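Local coordinates for protein putative citrate lyase, alfa subunit (Streptococcus mutans, PDB 2HJ0) that is a putative citrate lyase alpha subunit of the CitF family, an alpha/beta protein with two mixed sheets that forms a two-chain assembly, at residues Asp9-Tyr14 against Asp491-Leu496; Gly391-Ala396 against Asp506-Val511; Gly149-Ala154 against Ala193-Lys198; Ala26-Tyr31 against Ser356-Gly361; Tyr78-Val83 against Glu107-His112. All coordinates share one frame; numbering follows the deposited sequence.

Interaction 1: Asp9-Tyr14 against Asp491-Leu496; sequences DIPRKY and DKIVAL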
# COMPACT_ATOMS: atom_id res chain seq x y z
N ASP A 9 -25.75 -31.21 4.76
CA ASP A 9 -26.11 -31.57 6.13
C ASP A 9 -25.24 -30.81 7.14
O ASP A 9 -24.38 -31.38 7.80
CB ASP A 9 -25.95 -33.09 6.32
CG ASP A 9 -26.72 -33.62 7.52
OD1 ASP A 9 -26.35 -33.28 8.67
OD2 ASP A 9 -27.70 -34.38 7.31
N ILE A 10 -25.47 -29.51 7.25
CA ILE A 10 -24.70 -28.70 8.18
C ILE A 10 -25.44 -28.65 9.50
O ILE A 10 -26.55 -28.11 9.58
CB ILE A 10 -24.51 -27.27 7.65
CG1 ILE A 10 -23.63 -27.29 6.40
CG2 ILE A 10 -23.88 -26.41 8.72
CD1 ILE A 10 -23.41 -25.94 5.79
N PRO A 11 -24.84 -29.21 10.56
CA PRO A 11 -25.46 -29.22 11.89
C PRO A 11 -25.81 -27.82 12.40
O PRO A 11 -25.04 -26.88 12.23
CB PRO A 11 -24.41 -29.92 12.75
CG PRO A 11 -23.13 -29.60 12.06
CD PRO A 11 -23.49 -29.79 10.61
N ARG A 12 -26.98 -27.71 13.03
CA ARG A 12 -27.46 -26.43 13.56
C ARG A 12 -26.43 -25.73 14.44
O ARG A 12 -26.42 -24.51 14.52
CB ARG A 12 -28.74 -26.66 14.35
CG ARG A 12 -30.02 -26.49 13.55
CD ARG A 12 -30.47 -25.03 13.53
NE ARG A 12 -31.70 -24.86 12.76
CZ ARG A 12 -32.46 -23.77 12.80
NH1 ARG A 12 -32.11 -22.75 13.57
NH2 ARG A 12 -33.56 -23.70 12.06
N LYS A 13 -25.58 -26.51 15.09
CA LYS A 13 -24.55 -25.95 15.95
C LYS A 13 -23.69 -24.95 15.17
O LYS A 13 -23.36 -23.86 15.66
CB LYS A 13 -23.66 -27.06 16.52
CG LYS A 13 -22.57 -26.56 17.45
CD LYS A 13 -21.79 -27.70 18.10
CE LYS A 13 -21.13 -28.60 17.06
NZ LYS A 13 -20.38 -29.74 17.68
N TYR A 14 -23.34 -25.32 13.94
CA TYR A 14 -22.52 -24.46 13.10
C TYR A 14 -23.36 -23.58 12.20
O TYR A 14 -23.00 -22.44 11.91
CB TYR A 14 -21.58 -25.33 12.26
CG TYR A 14 -20.57 -26.09 13.09
CD1 TYR A 14 -19.67 -25.41 13.89
CD2 TYR A 14 -20.53 -27.48 13.07
CE1 TYR A 14 -18.75 -26.10 14.67
CE2 TYR A 14 -19.61 -28.18 13.86
CZ TYR A 14 -18.73 -27.48 14.65
OH TYR A 14 -17.81 -28.14 15.43
N ASP A 491 -18.65 -39.02 12.85
CA ASP A 491 -19.59 -38.03 13.34
C ASP A 491 -18.92 -36.73 13.73
O ASP A 491 -19.59 -35.75 14.07
CB ASP A 491 -20.35 -38.58 14.55
CG ASP A 491 -21.59 -39.35 14.14
OD1 ASP A 491 -22.56 -38.70 13.66
OD2 ASP A 491 -21.60 -40.60 14.30
N LYS A 492 -17.59 -36.73 13.69
CA LYS A 492 -16.85 -35.54 14.04
C LYS A 492 -16.67 -34.60 12.86
O LYS A 492 -16.29 -35.02 11.77
CB LYS A 492 -15.47 -35.91 14.60
CG LYS A 492 -14.60 -34.69 14.89
CD LYS A 492 -13.21 -35.05 15.37
CE LYS A 492 -12.26 -33.87 15.20
NZ LYS A 492 -12.80 -32.61 15.79
N ILE A 493 -16.95 -33.32 13.09
CA ILE A 493 -16.78 -32.33 12.04
C ILE A 493 -15.31 -31.94 12.00
O ILE A 493 -14.83 -31.16 12.82
CB ILE A 493 -17.61 -31.08 12.32
CG1 ILE A 493 -19.07 -31.47 12.55
CG2 ILE A 493 -17.47 -30.12 11.17
CD1 ILE A 493 -19.73 -32.14 11.37
N VAL A 494 -14.59 -32.52 11.04
CA VAL A 494 -13.17 -32.27 10.85
C VAL A 494 -12.82 -30.84 10.44
O VAL A 494 -11.74 -30.33 10.77
CB VAL A 494 -12.62 -33.26 9.81
CG1 VAL A 494 -11.58 -32.60 8.93
CG2 VAL A 494 -12.04 -34.46 10.53
N ALA A 495 -13.73 -30.19 9.72
CA ALA A 495 -13.51 -28.82 9.25
C ALA A 495 -14.79 -28.15 8.72
O ALA A 495 -15.72 -28.81 8.29
CB ALA A 495 -12.45 -28.84 8.15
N LEU A 496 -14.81 -26.83 8.77
CA LEU A 496 -15.94 -26.08 8.27
C LEU A 496 -15.51 -25.37 6.97
O LEU A 496 -14.38 -24.87 6.87
CB LEU A 496 -16.38 -25.04 9.31
CG LEU A 496 -16.71 -25.57 10.73
CD1 LEU A 496 -17.05 -24.41 11.66
CD2 LEU A 496 -17.88 -26.55 10.67
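Tyr14 meets Leu496 with one ring face and Ile493 with its edge. The Leu496 methyl CD2 stands over that face, 3.7 Å from the Tyr14 ring centroid and only 13° off the normal, which is a CH-pi contact. The other methyl, CD1, sits nearer the rim, 3.6 Å from Tyr14 CD1, and the two side chains cross at roughly a right angle. Ile493 comes in at the edge instead: its CG1 lies 3.6 Å from Tyr14 CE2 and close to the ring plane, with CB and CG2 of Ile493 gathered round the same carbon. With CG anti to the carbonyl carbon (chi1 -65°), the tyrosine ring reaches the strand. Leu496 adopts the same first torsion (-55°) and then runs on extended, which carries its fork to the ring face.

Ile493 and Leu496 are three residues apart on strand 493-498 and would point to opposite faces in a regular strand. A classic beta bulge, in which Val494 and Ala495 lie opposite the single residue Val508, is consistent with both turning toward helix 12-17. Pro11, at the N-cap position of that helix, adds a looser contact, its CG 4.3 Å from Ile493 CD1. Its carbonyl O accepts Tyr14 N at 2.9 Å, which closes the first turn between the two residues. No hydrogen bond crosses between 9-14 and 491-496; Pro142, Leu504 and Tyr18 continue the apolar surroundings.

Interaction 2: Gly391-Ala396 against Asp506-Val511; sequences GVIRGA and DVVRNV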
# COMPACT_ATOMS: atom_id res chain seq x y z
N GLY A 391 -12.97 -39.41 0.33
CA GLY A 391 -13.50 -38.46 1.29
C GLY A 391 -12.47 -37.77 2.15
O GLY A 391 -12.79 -36.93 2.99
N VAL A 392 -11.21 -38.12 1.93
CA VAL A 392 -10.11 -37.53 2.68
C VAL A 392 -9.74 -36.15 2.15
O VAL A 392 -9.53 -35.97 0.95
CB VAL A 392 -8.87 -38.41 2.57
CG1 VAL A 392 -7.72 -37.80 3.33
CG2 VAL A 392 -9.18 -39.80 3.06
N ILE A 393 -9.64 -35.16 3.04
CA ILE A 393 -9.26 -33.83 2.60
C ILE A 393 -7.88 -33.89 1.96
O ILE A 393 -7.00 -34.58 2.46
CB ILE A 393 -9.20 -32.85 3.77
CG1 ILE A 393 -10.62 -32.45 4.18
CG2 ILE A 393 -8.32 -31.66 3.40
CD1 ILE A 393 -10.66 -31.39 5.25
N ARG A 394 -7.68 -33.16 0.86
CA ARG A 394 -6.38 -33.15 0.20
C ARG A 394 -6.35 -32.06 -0.87
O ARG A 394 -5.37 -31.92 -1.59
CB ARG A 394 -6.08 -34.51 -0.44
CG ARG A 394 -7.05 -34.91 -1.55
CD ARG A 394 -6.82 -36.34 -2.02
NE ARG A 394 -6.92 -37.34 -0.94
CZ ARG A 394 -5.93 -37.67 -0.11
NH1 ARG A 394 -4.73 -37.10 -0.22
NH2 ARG A 394 -6.12 -38.60 0.81
N GLY A 395 -7.43 -31.29 -0.94
CA GLY A 395 -7.52 -30.23 -1.93
C GLY A 395 -7.24 -28.85 -1.39
O GLY A 395 -6.42 -28.67 -0.48
N ALA A 396 -7.92 -27.86 -1.96
CA ALA A 396 -7.76 -26.47 -1.55
C ALA A 396 -8.84 -25.61 -2.20
O ALA A 396 -9.18 -25.78 -3.37
CB ALA A 396 -6.40 -25.96 -1.96
N ASP A 506 -20.84 -25.62 3.54
CA ASP A 506 -20.82 -27.07 3.76
C ASP A 506 -19.87 -27.41 4.91
O ASP A 506 -19.36 -26.51 5.58
CB ASP A 506 -20.36 -27.76 2.46
CG ASP A 506 -20.57 -29.26 2.47
OD1 ASP A 506 -21.29 -29.78 3.36
OD2 ASP A 506 -20.01 -29.93 1.57
N VAL A 507 -19.66 -28.70 5.16
CA VAL A 507 -18.75 -29.13 6.22
C VAL A 507 -18.08 -30.40 5.78
O VAL A 507 -18.49 -31.01 4.79
CB VAL A 507 -19.46 -29.41 7.57
CG1 VAL A 507 -19.89 -28.10 8.23
CG2 VAL A 507 -20.64 -30.32 7.34
N VAL A 508 -17.06 -30.80 6.52
CA VAL A 508 -16.33 -32.01 6.21
C VAL A 508 -16.22 -32.87 7.46
O VAL A 508 -15.82 -32.39 8.52
CB VAL A 508 -14.92 -31.68 5.71
CG1 VAL A 508 -14.09 -32.95 5.58
CG2 VAL A 508 -15.01 -30.98 4.38
N ARG A 509 -16.57 -34.14 7.32
CA ARG A 509 -16.52 -35.08 8.43
C ARG A 509 -15.28 -35.95 8.34
O ARG A 509 -14.62 -36.00 7.30
CB ARG A 509 -17.78 -35.94 8.46
CG ARG A 509 -19.03 -35.13 8.79
CD ARG A 509 -20.28 -35.99 8.89
NE ARG A 509 -21.40 -35.25 9.48
CZ ARG A 509 -22.07 -34.28 8.87
NH1 ARG A 509 -21.73 -33.91 7.64
NH2 ARG A 509 -23.07 -33.68 9.50
N ASN A 510 -14.96 -36.63 9.44
CA ASN A 510 -13.79 -37.49 9.48
C ASN A 510 -14.00 -38.78 8.71
O ASN A 510 -15.14 -39.19 8.44
CB ASN A 510 -13.40 -37.81 10.94
CG ASN A 510 -14.49 -38.54 11.71
OD1 ASN A 510 -15.54 -37.98 12.04
ND2 ASN A 510 -14.24 -39.81 12.01
N VAL A 511 -12.90 -39.40 8.33
CA VAL A 511 -12.93 -40.66 7.60
C VAL A 511 -12.49 -41.73 8.60
O VAL A 511 -11.38 -41.70 9.13
CB VAL A 511 -11.96 -40.61 6.37
CG1 VAL A 511 -11.84 -41.96 5.70
CG2 VAL A 511 -12.46 -39.59 5.37
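Val511 and Val508 meet the irregular loop 391-396, laid against strand 504-511 at one end of the mixed sheet. The first shell is aliphatic carbon, with one backbone carbonyl. Val508 CG1 lies 3.8 Å from Ile393 CG1 and equally near Ile393 CD1, so one valine branch meets the outer half of the isoleucine. It is carried there by a first torsion of 172°, which sets CG1 opposite the backbone N. Val511 uses its other branch: CG2 packs 3.6 Å from Gly391 O and 4.0 Å from Val392 CG2, the two valines crossing at about a right angle. Both strand residues direct their CB toward the loop, whereas Arg509 and Asn510 between them point away, a departure from strict alternation. No hydrogen bond joins the two segments; the contact is made by van der Waals packing.

The second shell positions both partners. Alongside, within the sheet, Val508 N bonds to Ala495 O of the neighbouring antiparallel strand 493-498, whose Val494 also touches Ile393. On the loop side, Arg394 pairs through its backbone with Met386, and Ser135 of helix 127-135 packs on both Val392 and Val511. Gly391, itself touching Val511, takes a positive phi (72°). Next along, Val392 N donates to Asp390 OD2 while lying 3.9 Å from Val511 CG2.

Interaction 3: Gly149-Ala154 against Ala193-Lys198; sequences GGRARA and AMIDAK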
# COMPACT_ATOMS: atom_id res chain seq x y z
N GLY A 149 -10.11 -14.99 -1.25
CA GLY A 149 -10.88 -13.79 -0.99
C GLY A 149 -11.48 -13.81 0.41
O GLY A 149 -11.49 -12.80 1.12
N GLY A 150 -11.99 -14.98 0.82
CA GLY A 150 -12.57 -15.10 2.14
C GLY A 150 -11.60 -14.75 3.25
O GLY A 150 -11.96 -14.11 4.24
N ARG A 151 -10.35 -15.18 3.09
CA ARG A 151 -9.32 -14.90 4.08
C ARG A 151 -9.07 -13.40 4.12
O ARG A 151 -8.96 -12.79 5.18
CB ARG A 151 -8.03 -15.63 3.71
CG ARG A 151 -6.87 -15.35 4.65
CD ARG A 151 -5.64 -16.11 4.22
NE ARG A 151 -4.63 -16.13 5.26
CZ ARG A 151 -3.81 -15.12 5.52
NH1 ARG A 151 -3.87 -14.00 4.82
NH2 ARG A 151 -2.92 -15.25 6.50
N ALA A 152 -8.98 -12.80 2.93
CA ALA A 152 -8.77 -11.38 2.86
C ALA A 152 -9.99 -10.68 3.48
O ALA A 152 -9.83 -9.73 4.23
CB ALA A 152 -8.56 -10.95 1.41
N ARG A 153 -11.19 -11.16 3.17
CA ARG A 153 -12.40 -10.55 3.73
C ARG A 153 -12.38 -10.64 5.25
O ARG A 153 -12.57 -9.63 5.94
CB ARG A 153 -13.66 -11.23 3.21
CG ARG A 153 -14.95 -10.60 3.74
CD ARG A 153 -15.96 -11.65 4.19
NE ARG A 153 -15.54 -12.36 5.40
CZ ARG A 153 -15.42 -13.68 5.49
NH1 ARG A 153 -15.69 -14.44 4.45
NH2 ARG A 153 -15.03 -14.24 6.63
N ALA A 154 -12.15 -11.84 5.78
CA ALA A 154 -12.11 -12.03 7.24
C ALA A 154 -11.12 -11.11 7.94
O ALA A 154 -11.47 -10.45 8.92
CB ALA A 154 -11.80 -13.47 7.59
N ALA A 193 1.04 -12.54 1.35
CA ALA A 193 1.72 -11.98 2.52
C ALA A 193 1.47 -10.48 2.70
O ALA A 193 1.44 -9.98 3.83
CB ALA A 193 3.21 -12.24 2.44
N MSE A 194 1.28 -9.77 1.59
CA MSE A 194 1.06 -8.33 1.66
C MSE A 194 -0.13 -7.92 2.51
O MSE A 194 -0.12 -6.86 3.13
CB MSE A 194 0.92 -7.73 0.26
CG MSE A 194 2.25 -7.53 -0.45
SE MSE A 194 2.07 -7.30 -2.37
CE MSE A 194 2.22 -5.37 -2.49
N ILE A 195 -1.16 -8.75 2.53
CA ILE A 195 -2.32 -8.42 3.32
C ILE A 195 -2.03 -8.66 4.79
O ILE A 195 -2.47 -7.90 5.64
CB ILE A 195 -3.53 -9.23 2.87
CG1 ILE A 195 -4.71 -8.93 3.78
CG2 ILE A 195 -3.20 -10.70 2.89
CD1 ILE A 195 -5.96 -9.61 3.32
N ASP A 196 -1.26 -9.70 5.09
CA ASP A 196 -0.90 -9.98 6.46
C ASP A 196 -0.17 -8.81 7.07
O ASP A 196 -0.53 -8.33 8.13
CB ASP A 196 0.01 -11.19 6.54
CG ASP A 196 -0.73 -12.49 6.32
OD1 ASP A 196 -1.49 -12.57 5.34
OD2 ASP A 196 -0.55 -13.42 7.13
N ALA A 197 0.87 -8.35 6.40
CA ALA A 197 1.67 -7.26 6.94
C ALA A 197 0.90 -5.97 7.05
O ALA A 197 1.34 -5.04 7.73
CB ALA A 197 2.90 -7.05 6.07
N LYS A 198 -0.24 -5.91 6.40
CA LYS A 198 -1.06 -4.71 6.42
C LYS A 198 -2.06 -4.68 7.58
O LYS A 198 -2.36 -3.63 8.11
CB LYS A 198 -1.76 -4.60 5.07
CG LYS A 198 -2.66 -3.41 4.88
CD LYS A 198 -3.12 -3.34 3.42
CE LYS A 198 -1.91 -3.29 2.45
NZ LYS A 198 -2.24 -3.26 0.99
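Arg151 leaves its helix with CG opposite the backbone N (chi1 177°) and continues extended as far as NE, a reach that ends at Asp196 on the other helix. The aspartate answers with CG anti to its carbonyl carbon, beside its own N. The result is an end-on, two-nitrogen salt bridge: Arg151 NH1 to Asp196 OD1 at 2.8 Å and Arg151 NH2 to Asp196 OD2 at 3.1 Å, both oxygens met on their syn sides. Guanidinium and carboxylate planes differ by just 8°, which favours this paired geometry; a further NH2 to OD1 bond is weak.

Beside the ion pair, Ile195 stretches out fully extended and places CD1 3.5 Å from Ala152 CB. Its CG2 lies at the edge of the Arg151 guanidinium, near the plane. Small Ala152 and long Ile195 thus pack where the short segments 149-154 and 193-198 run almost parallel, 9° apart and with axes 10.8 Å from each other. The two helices belong to an alpha/beta unit with a largely parallel sheet, and the polar groups reach that sheet: Ser68 OG of strand 66-69 bonds to Asp196 OD2, and Arg151 NH2 donates to Ala98 O of strand 95-99. In this buried setting the opposite charges probably offset one another, while the extra bonds probably help to fix the rotation of both planar groups.

Interaction 4: Ala26-Tyr31 against Ser356-Gly361; sequences AHIKSY and SPLSKG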
# COMPACT_ATOMS: atom_id res chain seq x y z
N ALA A 26 -26.03 -13.41 -1.08
CA ALA A 26 -26.81 -12.36 -0.41
C ALA A 26 -26.28 -10.96 -0.72
O ALA A 26 -25.58 -10.76 -1.71
CB ALA A 26 -26.80 -12.59 1.10
N HIS A 27 -26.61 -10.01 0.14
CA HIS A 27 -26.17 -8.62 -0.01
C HIS A 27 -25.01 -8.27 0.92
O HIS A 27 -24.64 -9.05 1.81
CB HIS A 27 -27.34 -7.66 0.22
CG HIS A 27 -28.25 -7.53 -0.97
ND1 HIS A 27 -28.27 -6.40 -1.77
CD2 HIS A 27 -29.15 -8.38 -1.51
CE1 HIS A 27 -29.14 -6.57 -2.75
NE2 HIS A 27 -29.69 -7.76 -2.61
N ILE A 28 -24.43 -7.08 0.70
CA ILE A 28 -23.29 -6.61 1.49
C ILE A 28 -23.50 -5.16 1.90
O ILE A 28 -24.05 -4.37 1.14
CB ILE A 28 -21.97 -6.73 0.69
CG1 ILE A 28 -22.08 -5.96 -0.62
CG2 ILE A 28 -21.66 -8.21 0.41
CD1 ILE A 28 -20.88 -6.11 -1.53
N LYS A 29 -23.06 -4.82 3.11
CA LYS A 29 -23.20 -3.46 3.62
C LYS A 29 -21.90 -2.92 4.24
O LYS A 29 -20.97 -3.67 4.50
CB LYS A 29 -24.32 -3.38 4.66
CG LYS A 29 -25.50 -2.51 4.21
CD LYS A 29 -25.08 -1.06 3.95
CE LYS A 29 -24.62 -0.36 5.23
NZ LYS A 29 -24.44 1.11 5.06
N SER A 30 -21.87 -1.61 4.46
CA SER A 30 -20.71 -0.95 5.02
C SER A 30 -20.21 -1.59 6.32
O SER A 30 -21.00 -2.09 7.12
CB SER A 30 -21.01 0.53 5.26
OG SER A 30 -21.96 0.70 6.30
N TYR A 31 -18.89 -1.57 6.51
CA TYR A 31 -18.26 -2.14 7.70
C TYR A 31 -17.04 -1.33 8.14
O TYR A 31 -16.49 -0.56 7.36
CB TYR A 31 -17.84 -3.58 7.43
CG TYR A 31 -16.71 -3.72 6.45
CD1 TYR A 31 -15.39 -3.58 6.86
CD2 TYR A 31 -16.95 -3.97 5.11
CE1 TYR A 31 -14.34 -3.69 5.95
CE2 TYR A 31 -15.92 -4.08 4.19
CZ TYR A 31 -14.61 -3.94 4.61
OH TYR A 31 -13.59 -4.05 3.70
N SER A 356 -11.37 -10.17 -3.03
CA SER A 356 -12.21 -9.94 -1.87
C SER A 356 -13.60 -9.49 -2.22
O SER A 356 -13.80 -8.53 -2.96
CB SER A 356 -11.60 -8.90 -0.95
OG SER A 356 -12.54 -8.50 0.03
N PRO A 357 -14.61 -10.18 -1.67
CA PRO A 357 -16.00 -9.83 -1.94
C PRO A 357 -16.43 -8.55 -1.20
O PRO A 357 -17.41 -7.92 -1.59
CB PRO A 357 -16.75 -11.07 -1.47
CG PRO A 357 -15.92 -11.54 -0.31
CD PRO A 357 -14.50 -11.37 -0.81
N LEU A 358 -15.69 -8.16 -0.17
CA LEU A 358 -16.02 -6.96 0.58
C LEU A 358 -14.95 -5.90 0.48
O LEU A 358 -14.29 -5.59 1.47
CB LEU A 358 -16.23 -7.28 2.05
CG LEU A 358 -17.59 -7.86 2.41
CD1 LEU A 358 -17.70 -7.97 3.92
CD2 LEU A 358 -18.68 -6.95 1.86
N SER A 359 -14.79 -5.33 -0.69
CA SER A 359 -13.78 -4.31 -0.90
C SER A 359 -14.38 -3.20 -1.73
O SER A 359 -15.57 -3.21 -2.03
CB SER A 359 -12.61 -4.90 -1.68
OG SER A 359 -13.03 -5.13 -3.01
N LYS A 360 -13.55 -2.25 -2.11
CA LYS A 360 -14.03 -1.18 -2.93
C LYS A 360 -13.90 -1.63 -4.36
O LYS A 360 -14.21 -0.88 -5.29
CB LYS A 360 -13.22 0.09 -2.70
CG LYS A 360 -13.41 0.61 -1.30
CD LYS A 360 -12.90 2.01 -1.17
CE LYS A 360 -13.14 2.52 0.22
NZ LYS A 360 -12.71 3.92 0.33
N GLY A 361 -13.45 -2.87 -4.55
CA GLY A 361 -13.31 -3.39 -5.90
C GLY A 361 -12.13 -4.33 -6.10
O GLY A 361 -11.00 -3.98 -5.79
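Tyr31 spends its hydroxyl on a backbone carbonyl: OH donates to Leu358 O at 2.8 Å, the one hydrogen bond between two irregular segments, 26-31 and 356-361. The donor approaches at a C=O...O angle of 156° and is tilted 24° out of the carbonyl plane. The ring is brought there by a chi1 of 69°, with CG lodged between the backbone N and the carbonyl carbon. Along the same side chain, Tyr31 CE2 comes to 3.9 Å from Leu358 CB.

Leu358 also meets Ile28. Its CD2 lies 3.5 Å from both CB and CG2 of Ile28, the two side chains sliding past one another in opposite directions, and Ile28 CD1 reaches the Pro357 carbonyl. An ST turn at Ser356 holds Leu358 N, which donates to Ser356 OG at 3.2 Å, and a second at Ser359 follows, where OG accepts from Gly361 N at 2.8 Å.

The contact lies in the interface between the two subunits. Tyr31 pairs in antiparallel fashion with a strand of the second subunit, Ile28 and Leu358 both pack on Pro40 of that subunit, and Lys360 makes a salt bridge with its Asp226. The phenol therefore supplies a polar partner for the Leu358 carbonyl amid apolar side chains, so the contact combines one directional bond with less specific packing beside the second subunit.

Interaction 5: Tyr78-Val83 against Glu107-His112; sequences YVMNMV and EPLIDH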
# COMPACT_ATOMS: atom_id res chain seq x y z
N TYR A 78 10.25 -23.01 4.33
CA TYR A 78 11.00 -23.36 5.52
C TYR A 78 10.54 -22.54 6.72
O TYR A 78 10.70 -22.98 7.86
CB TYR A 78 12.49 -23.10 5.31
CG TYR A 78 13.21 -24.09 4.42
CD1 TYR A 78 14.52 -23.85 4.03
CD2 TYR A 78 12.60 -25.26 3.97
CE1 TYR A 78 15.22 -24.73 3.22
CE2 TYR A 78 13.29 -26.16 3.15
CZ TYR A 78 14.61 -25.88 2.77
OH TYR A 78 15.32 -26.72 1.94
N VAL A 79 9.99 -21.36 6.46
CA VAL A 79 9.52 -20.45 7.50
C VAL A 79 8.49 -21.04 8.45
O VAL A 79 8.65 -20.94 9.65
CB VAL A 79 8.96 -19.16 6.89
CG1 VAL A 79 8.52 -18.20 7.97
CG2 VAL A 79 10.01 -18.52 6.00
N MSE A 80 7.43 -21.65 7.91
CA MSE A 80 6.39 -22.25 8.75
C MSE A 80 6.96 -23.21 9.79
O MSE A 80 6.84 -22.97 10.98
CB MSE A 80 5.37 -23.00 7.88
CG MSE A 80 3.98 -22.34 7.74
SE MSE A 80 2.53 -23.03 8.91
CE MSE A 80 1.77 -24.41 7.75
N ASN A 81 7.57 -24.30 9.32
CA ASN A 81 8.14 -25.31 10.21
C ASN A 81 9.17 -24.72 11.14
O ASN A 81 9.35 -25.19 12.27
CB ASN A 81 8.81 -26.44 9.42
CG ASN A 81 7.86 -27.14 8.47
OD1 ASN A 81 6.66 -27.25 8.73
ND2 ASN A 81 8.39 -27.63 7.36
N MSE A 82 9.84 -23.70 10.67
CA MSE A 82 10.87 -23.03 11.45
C MSE A 82 10.27 -22.34 12.68
O MSE A 82 10.59 -22.69 13.81
CB MSE A 82 11.56 -22.01 10.56
CG MSE A 82 12.97 -21.65 10.97
SE MSE A 82 13.69 -20.45 9.65
CE MSE A 82 13.95 -21.69 8.21
N VAL A 83 9.39 -21.36 12.45
CA VAL A 83 8.77 -20.63 13.54
C VAL A 83 8.04 -21.55 14.52
O VAL A 83 8.36 -21.58 15.71
CB VAL A 83 7.77 -19.58 13.01
CG1 VAL A 83 7.09 -18.85 14.16
CG2 VAL A 83 8.50 -18.59 12.13
N GLU A 107 4.44 -31.05 7.02
CA GLU A 107 4.10 -32.24 7.81
C GLU A 107 4.35 -32.07 9.31
O GLU A 107 3.54 -32.52 10.13
CB GLU A 107 4.88 -33.45 7.31
CG GLU A 107 4.36 -34.78 7.81
CD GLU A 107 5.36 -35.90 7.59
OE1 GLU A 107 6.42 -35.88 8.25
OE2 GLU A 107 5.09 -36.80 6.75
N PRO A 108 5.46 -31.44 9.69
CA PRO A 108 5.77 -31.23 11.11
C PRO A 108 4.59 -30.70 11.92
O PRO A 108 4.51 -30.88 13.13
CB PRO A 108 6.93 -30.25 11.06
CG PRO A 108 7.66 -30.70 9.85
CD PRO A 108 6.54 -30.88 8.86
N LEU A 109 3.67 -30.02 11.23
CA LEU A 109 2.49 -29.46 11.86
C LEU A 109 1.71 -30.53 12.62
O LEU A 109 1.23 -30.29 13.72
CB LEU A 109 1.57 -28.85 10.81
CG LEU A 109 0.83 -27.56 11.12
CD1 LEU A 109 -0.39 -27.49 10.20
CD2 LEU A 109 0.39 -27.48 12.57
N ILE A 110 1.59 -31.72 12.02
CA ILE A 110 0.84 -32.79 12.65
C ILE A 110 1.19 -32.99 14.13
O ILE A 110 0.31 -32.97 14.99
CB ILE A 110 0.99 -34.11 11.87
CG1 ILE A 110 0.56 -33.89 10.42
CG2 ILE A 110 0.12 -35.18 12.50
CD1 ILE A 110 0.77 -35.09 9.55
N ASP A 111 2.48 -33.17 14.43
CA ASP A 111 2.88 -33.35 15.82
C ASP A 111 2.52 -32.15 16.69
O ASP A 111 2.11 -32.32 17.84
CB ASP A 111 4.38 -33.61 15.95
CG ASP A 111 4.76 -35.05 15.62
OD1 ASP A 111 3.98 -35.96 15.96
OD2 ASP A 111 5.84 -35.26 15.05
N HIS A 112 2.68 -30.94 16.16
CA HIS A 112 2.35 -29.75 16.95
C HIS A 112 0.87 -29.72 17.31
O HIS A 112 0.47 -29.09 18.29
CB HIS A 112 2.70 -28.47 16.16
CG HIS A 112 4.15 -28.32 15.86
ND1 HIS A 112 5.11 -28.25 16.85
CD2 HIS A 112 4.81 -28.23 14.68
CE1 HIS A 112 6.30 -28.12 16.29
NE2 HIS A 112 6.15 -28.10 14.97
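Asn81 and Pro108 bring the first turn of helix 79-89 against the start of the 107-112 segment, which leads into helix 109-114, with their CA atoms 6.4 Å apart, the nearest pair of the two segments. The Asn81 side chain starts out with CG anti to the carbonyl carbon (chi1 -59°), and this carries its amide to the proline ring, the two side chains crossing at about a right angle. Asn81 OD1 is 3.6 Å from Pro108 CD, and Asn81 CG is 3.8 Å from Pro108 CG. Asn81 ND2 is scarcely farther, 4.0 Å from Pro108 CG, so the whole amide group rests against the ring carbons instead of presenting a single atom. These are van der Waals contacts; no hydrogen bond passes between 78-83 and 107-112. Asn81 ND2 donates to Val105 O, just ahead of the second segment, and that bond helps to set the rotation of the group.

A looser apolar contact lies alongside. The selenomethionine Met80 directs its CB toward the other segment, and its terminal methyl CE approaches Leu109 CD1 at 4.5 Å. At the head of the first helix Tyr78 holds the N-cap position, and Asp77 OD2 accepts from Met80 N.

Against the mixed sheet, helices 79-89 and 109-114 belong to successive beta-alpha-beta crossovers that link the adjacent parallel strands 66-69, 95-99 and 118-123. Met80 packs on Phe69 of the first of these strands, while Leu109 touches Val118 of the last and Val130 of helix 127-135.

In the fold
Interactions 1 and 2 share a beta hairpin: strands 493-498 and 504-511 are antiparallel neighbours at one end of the ten-stranded mixed sheet, and the contacts' centres lie about 11 Å apart. Helices of interactions 3 and 5 flank that sheet, their centres about 21 Å apart. Interaction 4 touches interaction 3, where Arg153 packs on Pro357 and Leu358, and carries the network to the second subunit; it lies farthest from interaction 5, at about 34 Å between centres. Along the chain, interactions 3 and 5 nest inside the loop closed by interaction 4, itself inside that of interaction 1, while interactions 1 and 2 cross. The N-terminal residues meet the last strands, bringing the chain's two ends together.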